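Local coordinates for type C neurotoxin (Clostridium botulinum, PDB 3PME), which probably binds gangliosides and phospholipid at the nerve-cell membrane, being the receptor-binding domain of a botulinum C/D mosaic neurotoxin, at residues W111-F125 with I145-I157. Numbering follows the deposited sequence.
Sequences WILQDINRKYKSLIF and ITNNIMGYMKLYI
Trp111 meets three side chains of 145-157. Ile145 lies over one face of its indole, with CG2 3.6 Å from the centroid of the five-membered ring of Trp111, a CH-pi contact. Met153 comes at the edge, in the ring plane, with SD 3.6 Å from Trp111 CD1, a Met-aromatic contact. Asn147 OD1 approaches Trp111 NE1 obliquely at 3.5 Å, while Asn147 ND2 is hydrogen-bonded to Ser69 OG. Met153 CG sits between backbone N and carbonyl carbon (chi1 57°), and the chain beyond is extended. This carries Met153 CE to the other hairpin, 3.6 Å from Lys121 CB. Leu123 runs past Met153 in the opposite direction. Leu123 CD1 packs 3.8 Å from Leu155 CB and also touches Ile145 CG2. At the far end Leu155 CD2 lies 3.6 Å from Phe125 CB. Ile157 CG1 stands over the centre of the Phe125 ring, 3.6 Å from its centroid. No hydrogen bond crosses this largely apolar interface. Strands 120-125 and 152-157 run nearly parallel, 15° apart, in different sheets. The contact is thus face-to-face sheet packing in the concanavalin-like beta sandwich. Strand 100-105 flanks 108-114 in one sheet. Strands 68-77 and 160-166 flank the hairpin of 141-148 and 152-157 in the other.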
ATOM      1  N   TRP A 111      -4.582  19.918  -3.856  1.00 18.83           N
ATOM      2  CA  TRP A 111      -5.191  20.086  -5.168  1.00 19.31           C
ATOM      3  C   TRP A 111      -5.654  21.521  -5.285  1.00 19.33           C
ATOM      4  O   TRP A 111      -6.356  22.025  -4.414  1.00 20.32           O
ATOM      5  CB  TRP A 111      -6.379  19.141  -5.330  1.00 20.05           C
ATOM      6  CG  TRP A 111      -7.263  19.450  -6.521  1.00 20.72           C
ATOM      7  CD1 TRP A 111      -8.328  20.299  -6.548  1.00 22.87           C
ATOM      8  CD2 TRP A 111      -7.164  18.888  -7.830  1.00 25.19           C
ATOM      9  NE1 TRP A 111      -8.899  20.307  -7.802  1.00 24.41           N
ATOM     10  CE2 TRP A 111      -8.202  19.447  -8.605  1.00 23.63           C
ATOM     11  CE3 TRP A 111      -6.304  17.962  -8.421  1.00 24.01           C
ATOM     12  CZ2 TRP A 111      -8.396  19.115  -9.946  1.00 26.95           C
ATOM     13  CZ3 TRP A 111      -6.504  17.629  -9.758  1.00 26.44           C
ATOM     14  CH2 TRP A 111      -7.543  18.200 -10.497  1.00 24.99           C
ATOM     15  N   ILE A 112      -5.237  22.175  -6.361  1.00 18.31           N
ATOM     16  CA  ILE A 112      -5.450  23.603  -6.522  1.00 18.99           C
ATOM     17  C   ILE A 112      -6.231  23.873  -7.794  1.00 18.14           C
ATOM     18  O   ILE A 112      -5.929  23.303  -8.841  1.00 20.27           O
ATOM     19  CB  ILE A 112      -4.090  24.328  -6.607  1.00 20.22           C
ATOM     20  CG1 ILE A 112      -3.357  24.237  -5.263  1.00 23.93           C
ATOM     21  CG2 ILE A 112      -4.276  25.792  -7.051  1.00 23.95           C
ATOM     22  CD1 ILE A 112      -3.709  25.341  -4.315  1.00 33.45           C
ATOM     23  N   LEU A 113      -7.234  24.741  -7.690  1.00 18.53           N
ATOM     24  CA  LEU A 113      -8.014  25.199  -8.835  1.00 20.33           C
ATOM     25  C   LEU A 113      -7.916  26.711  -8.860  1.00 20.34           C
ATOM     26  O   LEU A 113      -8.203  27.371  -7.857  1.00 21.07           O
ATOM     27  CB  LEU A 113      -9.485  24.784  -8.715  1.00 20.76           C
ATOM     28  CG  LEU A 113     -10.357  25.101  -9.939  1.00 21.25           C
ATOM     29  CD1 LEU A 113      -9.923  24.260 -11.138  1.00 20.08           C
ATOM     30  CD2 LEU A 113     -11.849  24.858  -9.646  1.00 20.40           C
ATOM     31  N   GLN A 114      -7.507  27.265  -9.999  1.00 19.44           N
ATOM     32  CA  GLN A 114      -7.169  28.685 -10.057  1.00 21.54           C
ATOM     33  C   GLN A 114      -7.875  29.392 -11.203  1.00 20.46           C
ATOM     34  O   GLN A 114      -7.839  28.929 -12.349  1.00 20.57           O
ATOM     35  CB  GLN A 114      -5.659  28.835 -10.182  1.00 23.53           C
ATOM     36  CG  GLN A 114      -5.162  30.259 -10.205  1.00 25.39           C
ATOM     37  CD  GLN A 114      -3.683  30.307  -9.919  1.00 29.37           C
ATOM     38  OE1 GLN A 114      -3.246  29.933  -8.827  1.00 32.41           O
ATOM     39  NE2 GLN A 114      -2.902  30.742 -10.894  1.00 30.78           N
ATOM     40  N   ASP A 115      -8.516  30.520 -10.889  1.00 19.75           N
ATOM     41  CA  ASP A 115      -9.272  31.270 -11.890  1.00 20.35           C
ATOM     42  C   ASP A 115      -8.425  32.277 -12.667  1.00 24.20           C
ATOM     43  O   ASP A 115      -7.212  32.407 -12.451  1.00 22.48           O
ATOM     44  CB  ASP A 115     -10.533  31.915 -11.280  1.00 23.36           C
ATOM     45  CG  ASP A 115     -10.244  33.140 -10.389  1.00 23.78           C
ATOM     46  OD1 ASP A 115      -9.159  33.746 -10.447  1.00 23.08           O
ATOM     47  OD2 ASP A 115     -11.173  33.530  -9.644  1.00 24.59           O
ATOM     48  N   ILE A 116      -9.076  33.001 -13.571  1.00 22.35           N
ATOM     49  CA  ILE A 116      -8.340  33.867 -14.486  1.00 22.07           C
ATOM     50  C   ILE A 116      -7.786  35.138 -13.832  1.00 28.79           C
ATOM     51  O   ILE A 116      -7.016  35.876 -14.457  1.00 29.81           O
ATOM     52  CB  ILE A 116      -9.165  34.176 -15.760  1.00 23.55           C
ATOM     53  CG1 ILE A 116     -10.589  34.613 -15.403  1.00 23.56           C
ATOM     54  CG2 ILE A 116      -9.228  32.943 -16.651  1.00 22.73           C
ATOM     55  CD1 ILE A 116     -10.689  36.017 -14.818  1.00 23.46           C
ATOM     56  N   ASN A 117      -8.150  35.369 -12.574  1.00 25.19           N
ATOM     57  CA  ASN A 117      -7.568  36.460 -11.791  1.00 26.18           C
ATOM     58  C   ASN A 117      -6.485  35.968 -10.830  1.00 29.13           C
ATOM     59  O   ASN A 117      -6.040  36.707  -9.951  1.00 30.78           O
ATOM     60  CB  ASN A 117      -8.656  37.205 -11.017  1.00 27.78           C
ATOM     61  CG  ASN A 117      -9.601  37.948 -11.930  1.00 27.46           C
ATOM     62  OD1 ASN A 117     -10.816  37.898 -11.761  1.00 29.95           O
ATOM     63  ND2 ASN A 117      -9.044  38.617 -12.928  1.00 26.68           N
ATOM     64  N   ARG A 118      -6.083  34.711 -10.993  1.00 26.19           N
ATOM     65  CA  ARG A 118      -5.081  34.093 -10.130  1.00 26.64           C
ATOM     66  C   ARG A 118      -5.572  33.839  -8.701  1.00 26.95           C
ATOM     67  O   ARG A 118      -4.781  33.517  -7.820  1.00 29.04           O
ATOM     68  CB  ARG A 118      -3.791  34.912 -10.126  1.00 31.40           C
ATOM     69  CG  ARG A 118      -3.118  34.963 -11.490  1.00 37.34           C
ATOM     70  CD  ARG A 118      -1.791  35.705 -11.445  1.00 43.35           C
ATOM     71  NE  ARG A 118      -0.837  35.130 -12.391  1.00 51.67           N
ATOM     72  CZ  ARG A 118      -0.129  34.029 -12.157  1.00 49.32           C
ATOM     73  NH1 ARG A 118      -0.271  33.383 -11.005  1.00 50.15           N
ATOM     74  NH2 ARG A 118       0.715  33.566 -13.072  1.00 51.63           N
ATOM     75  N   LYS A 119      -6.873  33.975  -8.475  1.00 25.09           N
ATOM     76  CA  LYS A 119      -7.460  33.561  -7.205  1.00 24.01           C
ATOM     77  C   LYS A 119      -7.579  32.039  -7.223  1.00 24.23           C
ATOM     78  O   LYS A 119      -7.920  31.450  -8.249  1.00 23.51           O
ATOM     79  CB  LYS A 119      -8.828  34.219  -7.019  1.00 24.88           C
ATOM     80  CG  LYS A 119      -9.587  33.792  -5.772  1.00 30.41           C
ATOM     81  CD  LYS A 119     -10.974  34.440  -5.713  1.00 33.44           C
ATOM     82  CE  LYS A 119     -11.785  33.903  -4.538  1.00 37.85           C
ATOM     83  NZ  LYS A 119     -13.203  34.370  -4.568  1.00 46.59           N
ATOM     84  N   TYR A 120      -7.284  31.384  -6.110  1.00 22.89           N
ATOM     85  CA  TYR A 120      -7.358  29.929  -6.106  1.00 23.36           C
ATOM     86  C   TYR A 120      -8.033  29.367  -4.861  1.00 23.25           C
ATOM     87  O   TYR A 120      -8.170  30.048  -3.836  1.00 24.36           O
ATOM     88  CB  TYR A 120      -5.974  29.300  -6.280  1.00 24.04           C
ATOM     89  CG  TYR A 120      -5.071  29.483  -5.089  1.00 26.20           C
ATOM     90  CD1 TYR A 120      -4.305  30.630  -4.945  1.00 30.71           C
ATOM     91  CD2 TYR A 120      -4.991  28.509  -4.106  1.00 30.45           C
ATOM     92  CE1 TYR A 120      -3.481  30.802  -3.856  1.00 33.44           C
ATOM     93  CE2 TYR A 120      -4.159  28.666  -3.015  1.00 33.42           C
ATOM     94  CZ  TYR A 120      -3.411  29.815  -2.897  1.00 36.36           C
ATOM     95  OH  TYR A 120      -2.591  29.986  -1.807  1.00 46.42           O
ATOM     96  N   LYS A 121      -8.490  28.130  -4.984  1.00 19.97           N
ATOM     97  CA  LYS A 121      -9.008  27.359  -3.853  1.00 23.30           C
ATOM     98  C   LYS A 121      -8.224  26.062  -3.810  1.00 23.21           C
ATOM     99  O   LYS A 121      -7.728  25.602  -4.836  1.00 21.89           O
ATOM    100  CB  LYS A 121     -10.497  27.048  -4.028  1.00 22.15           C
ATOM    101  CG  LYS A 121     -11.391  28.274  -4.116  1.00 24.17           C
ATOM    102  CD  LYS A 121     -11.287  29.116  -2.855  1.00 25.94           C
ATOM    103  CE  LYS A 121     -12.351  30.208  -2.828  1.00 32.75           C
ATOM    104  NZ  LYS A 121     -13.656  29.678  -2.335  1.00 34.36           N
ATOM    105  N   SER A 122      -8.103  25.471  -2.631  1.00 21.35           N
ATOM    106  CA  SER A 122      -7.336  24.236  -2.516  1.00 19.52           C
ATOM    107  C   SER A 122      -7.997  23.205  -1.610  1.00 22.51           C
ATOM    108  O   SER A 122      -8.761  23.541  -0.696  1.00 23.86           O
ATOM    109  CB  SER A 122      -5.922  24.536  -2.016  1.00 23.21           C
ATOM    110  OG  SER A 122      -5.953  25.074  -0.714  1.00 32.66           O
ATOM    111  N   LEU A 123      -7.705  21.939  -1.894  1.00 20.35           N
ATOM    112  CA  LEU A 123      -8.026  20.832  -1.004  1.00 20.76           C
ATOM    113  C   LEU A 123      -6.689  20.332  -0.504  1.00 18.99           C
ATOM    114  O   LEU A 123      -5.781  20.115  -1.295  1.00 21.16           O
ATOM    115  CB  LEU A 123      -8.725  19.717  -1.771  1.00 20.20           C
ATOM    116  CG  LEU A 123     -10.109  20.062  -2.328  1.00 18.86           C
ATOM    117  CD1 LEU A 123     -10.482  19.048  -3.412  1.00 21.17           C
ATOM    118  CD2 LEU A 123     -11.110  20.046  -1.175  1.00 20.51           C
ATOM    119  N   ILE A 124      -6.574  20.154   0.804  1.00 20.26           N
ATOM    120  CA  ILE A 124      -5.311  19.763   1.406  1.00 22.18           C
ATOM    121  C   ILE A 124      -5.529  18.547   2.291  1.00 22.31           C
ATOM    122  O   ILE A 124      -6.470  18.501   3.081  1.00 24.41           O
ATOM    123  CB  ILE A 124      -4.708  20.916   2.227  1.00 23.56           C
ATOM    124  CG1 ILE A 124      -4.545  22.163   1.355  1.00 28.35           C
ATOM    125  CG2 ILE A 124      -3.341  20.517   2.785  1.00 24.66           C
ATOM    126  CD1 ILE A 124      -4.250  23.436   2.149  1.00 32.68           C
ATOM    127  N   PHE A 125      -4.668  17.550   2.143  1.00 20.06           N
ATOM    128  CA  PHE A 125      -4.756  16.360   2.977  1.00 21.18           C
ATOM    129  C   PHE A 125      -3.385  16.011   3.543  1.00 20.81           C
ATOM    130  O   PHE A 125      -2.415  15.811   2.798  1.00 19.84           O
ATOM    131  CB  PHE A 125      -5.307  15.183   2.173  1.00 20.61           C
ATOM    132  CG  PHE A 125      -5.388  13.897   2.945  1.00 20.60           C
ATOM    133  CD1 PHE A 125      -6.301  13.751   3.981  1.00 22.70           C
ATOM    134  CD2 PHE A 125      -4.543  12.835   2.645  1.00 23.13           C
ATOM    135  CE1 PHE A 125      -6.383  12.565   4.687  1.00 21.58           C
ATOM    136  CE2 PHE A 125      -4.609  11.645   3.368  1.00 22.69           C
ATOM    137  CZ  PHE A 125      -5.525  11.510   4.386  1.00 20.96           C
ATOM    138  N   ILE A 145     -10.650  13.338  -6.717  1.00 17.67           N
ATOM    139  CA  ILE A 145     -11.118  14.715  -6.613  1.00 17.02           C
ATOM    140  C   ILE A 145     -12.362  14.850  -7.476  1.00 19.50           C
ATOM    141  O   ILE A 145     -12.317  14.513  -8.657  1.00 22.03           O
ATOM    142  CB  ILE A 145     -10.086  15.711  -7.167  1.00 20.77           C
ATOM    143  CG1 ILE A 145      -8.691  15.470  -6.584  1.00 27.11           C
ATOM    144  CG2 ILE A 145     -10.552  17.155  -6.910  1.00 22.38           C
ATOM    145  CD1 ILE A 145      -8.622  15.705  -5.142  1.00 27.46           C
ATOM    146  N   THR A 146     -13.468  15.333  -6.902  1.00 19.45           N
ATOM    147  CA  THR A 146     -14.624  15.690  -7.736  1.00 19.65           C
ATOM    148  C   THR A 146     -14.752  17.212  -7.769  1.00 20.36           C
ATOM    149  O   THR A 146     -14.441  17.899  -6.788  1.00 20.75           O
ATOM    150  CB  THR A 146     -15.951  15.029  -7.270  1.00 20.32           C
ATOM    151  OG1 THR A 146     -16.332  15.540  -5.982  1.00 23.25           O
ATOM    152  CG2 THR A 146     -15.812  13.506  -7.191  1.00 24.33           C
ATOM    153  N   ASN A 147     -15.180  17.728  -8.916  1.00 20.95           N
ATOM    154  CA  ASN A 147     -15.312  19.170  -9.102  1.00 20.90           C
ATOM    155  C   ASN A 147     -16.667  19.477  -9.688  1.00 22.98           C
ATOM    156  O   ASN A 147     -17.075  18.865 -10.661  1.00 22.05           O
ATOM    157  CB  ASN A 147     -14.245  19.689 -10.068  1.00 24.55           C
ATOM    158  CG  ASN A 147     -12.830  19.391  -9.605  1.00 25.64           C
ATOM    159  OD1 ASN A 147     -12.287  20.080  -8.744  1.00 27.15           O
ATOM    160  ND2 ASN A 147     -12.221  18.370 -10.192  1.00 26.83           N
ATOM    161  N   ASN A 148     -17.372  20.430  -9.094  1.00 23.91           N
ATOM    162  CA  ASN A 148     -18.602  20.905  -9.701  1.00 24.37           C
ATOM    163  C   ASN A 148     -18.683  22.419  -9.600  1.00 23.43           C
ATOM    164  O   ASN A 148     -18.689  22.991  -8.509  1.00 25.72           O
ATOM    165  CB  ASN A 148     -19.834  20.239  -9.080  1.00 25.90           C
ATOM    166  CG  ASN A 148     -21.060  20.361  -9.961  1.00 29.79           C
ATOM    167  OD1 ASN A 148     -21.387  21.448 -10.440  1.00 27.99           O
ATOM    168  ND2 ASN A 148     -21.742  19.245 -10.189  1.00 29.30           N
ATOM    169  N   ILE A 149     -18.714  23.052 -10.760  1.00 27.56           N
ATOM    170  CA  ILE A 149     -18.709  24.506 -10.841  1.00 29.17           C
ATOM    171  C   ILE A 149     -19.930  25.111 -10.151  1.00 32.13           C
ATOM    172  O   ILE A 149     -19.945  26.300  -9.831  1.00 31.60           O
ATOM    173  CB  ILE A 149     -18.623  24.965 -12.310  1.00 32.09           C
ATOM    174  CG1 ILE A 149     -18.094  26.395 -12.389  1.00 38.44           C
ATOM    175  CG2 ILE A 149     -19.958  24.796 -13.007  1.00 30.48           C
ATOM    176  CD1 ILE A 149     -16.744  26.558 -11.723  1.00 41.87           C
ATOM    177  N   MET A 150     -20.936  24.282  -9.891  1.00 28.11           N
ATOM    178  CA  MET A 150     -22.142  24.735  -9.204  1.00 30.23           C
ATOM    179  C   MET A 150     -21.979  24.741  -7.694  1.00 32.66           C
ATOM    180  O   MET A 150     -22.868  25.191  -6.972  1.00 30.67           O
ATOM    181  CB  MET A 150     -23.345  23.873  -9.590  1.00 32.97           C
ATOM    182  CG  MET A 150     -23.894  24.178 -10.976  1.00 39.82           C
ATOM    183  SD  MET A 150     -25.211  23.047 -11.457  1.00 54.57           S
ATOM    184  CE  MET A 150     -24.306  21.502 -11.560  1.00 45.85           C
ATOM    185  N   GLY A 151     -20.850  24.244  -7.202  1.00 26.76           N
ATOM    186  CA  GLY A 151     -20.665  24.217  -5.768  1.00 28.11           C
ATOM    187  C   GLY A 151     -19.247  24.007  -5.298  1.00 23.94           C
ATOM    188  O   GLY A 151     -18.543  24.967  -4.966  1.00 22.01           O
ATOM    189  N   TYR A 152     -18.831  22.742  -5.265  1.00 24.85           N
ATOM    190  CA  TYR A 152     -17.646  22.351  -4.506  1.00 24.07           C
ATOM    191  C   TYR A 152     -16.693  21.448  -5.253  1.00 21.42           C
ATOM    192  O   TYR A 152     -17.063  20.719  -6.178  1.00 22.12           O
ATOM    193  CB  TYR A 152     -18.067  21.650  -3.206  1.00 23.92           C
ATOM    194  CG  TYR A 152     -19.059  22.490  -2.479  1.00 21.40           C
ATOM    195  CD1 TYR A 152     -20.390  22.443  -2.828  1.00 28.88           C
ATOM    196  CD2 TYR A 152     -18.658  23.392  -1.512  1.00 23.45           C
ATOM    197  CE1 TYR A 152     -21.296  23.248  -2.217  1.00 22.76           C
ATOM    198  CE2 TYR A 152     -19.577  24.210  -0.886  1.00 24.68           C
ATOM    199  CZ  TYR A 152     -20.895  24.118  -1.254  1.00 26.92           C
ATOM    200  OH  TYR A 152     -21.857  24.908  -0.673  1.00 28.14           O
ATOM    201  N   MET A 153     -15.443  21.502  -4.829  1.00 21.06           N
ATOM    202  CA  MET A 153     -14.541  20.409  -5.149  1.00 18.98           C
ATOM    203  C   MET A 153     -14.317  19.620  -3.866  1.00 20.90           C
ATOM    204  O   MET A 153     -14.302  20.179  -2.772  1.00 21.55           O
ATOM    205  CB  MET A 153     -13.253  20.922  -5.767  1.00 21.35           C
ATOM    206  CG  MET A 153     -12.497  21.906  -4.938  1.00 21.61           C
ATOM    207  SD  MET A 153     -11.074  22.461  -5.884  1.00 29.78           S
ATOM    208  CE  MET A 153     -10.281  23.480  -4.653  1.00 26.01           C
ATOM    209  N   LYS A 154     -14.182  18.307  -4.002  1.00 19.12           N
ATOM    210  CA  LYS A 154     -14.147  17.428  -2.854  1.00 17.47           C
ATOM    211  C   LYS A 154     -13.005  16.445  -3.016  1.00 16.68           C
ATOM    212  O   LYS A 154     -12.740  15.979  -4.119  1.00 19.64           O
ATOM    213  CB  LYS A 154     -15.462  16.669  -2.722  1.00 19.80           C
ATOM    214  CG  LYS A 154     -16.631  17.572  -2.285  1.00 22.23           C
ATOM    215  CD  LYS A 154     -17.999  16.995  -2.688  1.00 24.43           C
ATOM    216  CE  LYS A 154     -18.454  15.856  -1.787  1.00 24.49           C
ATOM    217  NZ  LYS A 154     -19.740  15.253  -2.277  1.00 28.83           N
ATOM    218  N   LEU A 155     -12.347  16.159  -1.903  1.00 16.89           N
ATOM    219  CA  LEU A 155     -11.208  15.252  -1.883  1.00 17.47           C
ATOM    220  C   LEU A 155     -11.547  13.978  -1.131  1.00 17.79           C
ATOM    221  O   LEU A 155     -11.925  14.017   0.049  1.00 18.52           O
ATOM    222  CB  LEU A 155     -10.025  15.941  -1.206  1.00 18.30           C
ATOM    223  CG  LEU A 155      -8.798  15.056  -0.994  1.00 19.51           C
ATOM    224  CD1 LEU A 155      -8.335  14.492  -2.318  1.00 23.41           C
ATOM    225  CD2 LEU A 155      -7.710  15.891  -0.359  1.00 23.12           C
ATOM    226  N   TYR A 156     -11.399  12.849  -1.827  1.00 17.36           N
ATOM    227  CA  TYR A 156     -11.633  11.523  -1.259  1.00 16.54           C
ATOM    228  C   TYR A 156     -10.301  10.803  -1.150  1.00 18.12           C
ATOM    229  O   TYR A 156      -9.483  10.890  -2.058  1.00 18.01           O
ATOM    230  CB  TYR A 156     -12.537  10.689  -2.166  1.00 18.50           C
ATOM    231  CG  TYR A 156     -13.960  11.190  -2.225  1.00 18.49           C
ATOM    232  CD1 TYR A 156     -14.282  12.317  -2.968  1.00 19.58           C
ATOM    233  CD2 TYR A 156     -14.975  10.538  -1.542  1.00 18.64           C
ATOM    234  CE1 TYR A 156     -15.586  12.785  -3.028  1.00 21.80           C
ATOM    235  CE2 TYR A 156     -16.297  11.017  -1.586  1.00 19.51           C
ATOM    236  CZ  TYR A 156     -16.580  12.136  -2.343  1.00 22.06           C
ATOM    237  OH  TYR A 156     -17.875  12.632  -2.402  1.00 23.29           O
ATOM    238  N   ILE A 157     -10.105  10.113  -0.032  1.00 16.31           N
ATOM    239  CA  ILE A 157      -8.923   9.265   0.178  1.00 16.08           C
ATOM    240  C   ILE A 157      -9.405   7.852   0.464  1.00 20.09           C
ATOM    241  O   ILE A 157     -10.162   7.615   1.413  1.00 18.72           O
ATOM    242  CB  ILE A 157      -8.042   9.765   1.350  1.00 18.00           C
ATOM    243  CG1 ILE A 157      -7.532  11.183   1.083  1.00 17.27           C
ATOM    244  CG2 ILE A 157      -6.868   8.779   1.599  1.00 17.21           C
ATOM    245  CD1 ILE A 157      -6.610  11.282  -0.140  1.00 18.10           C
TER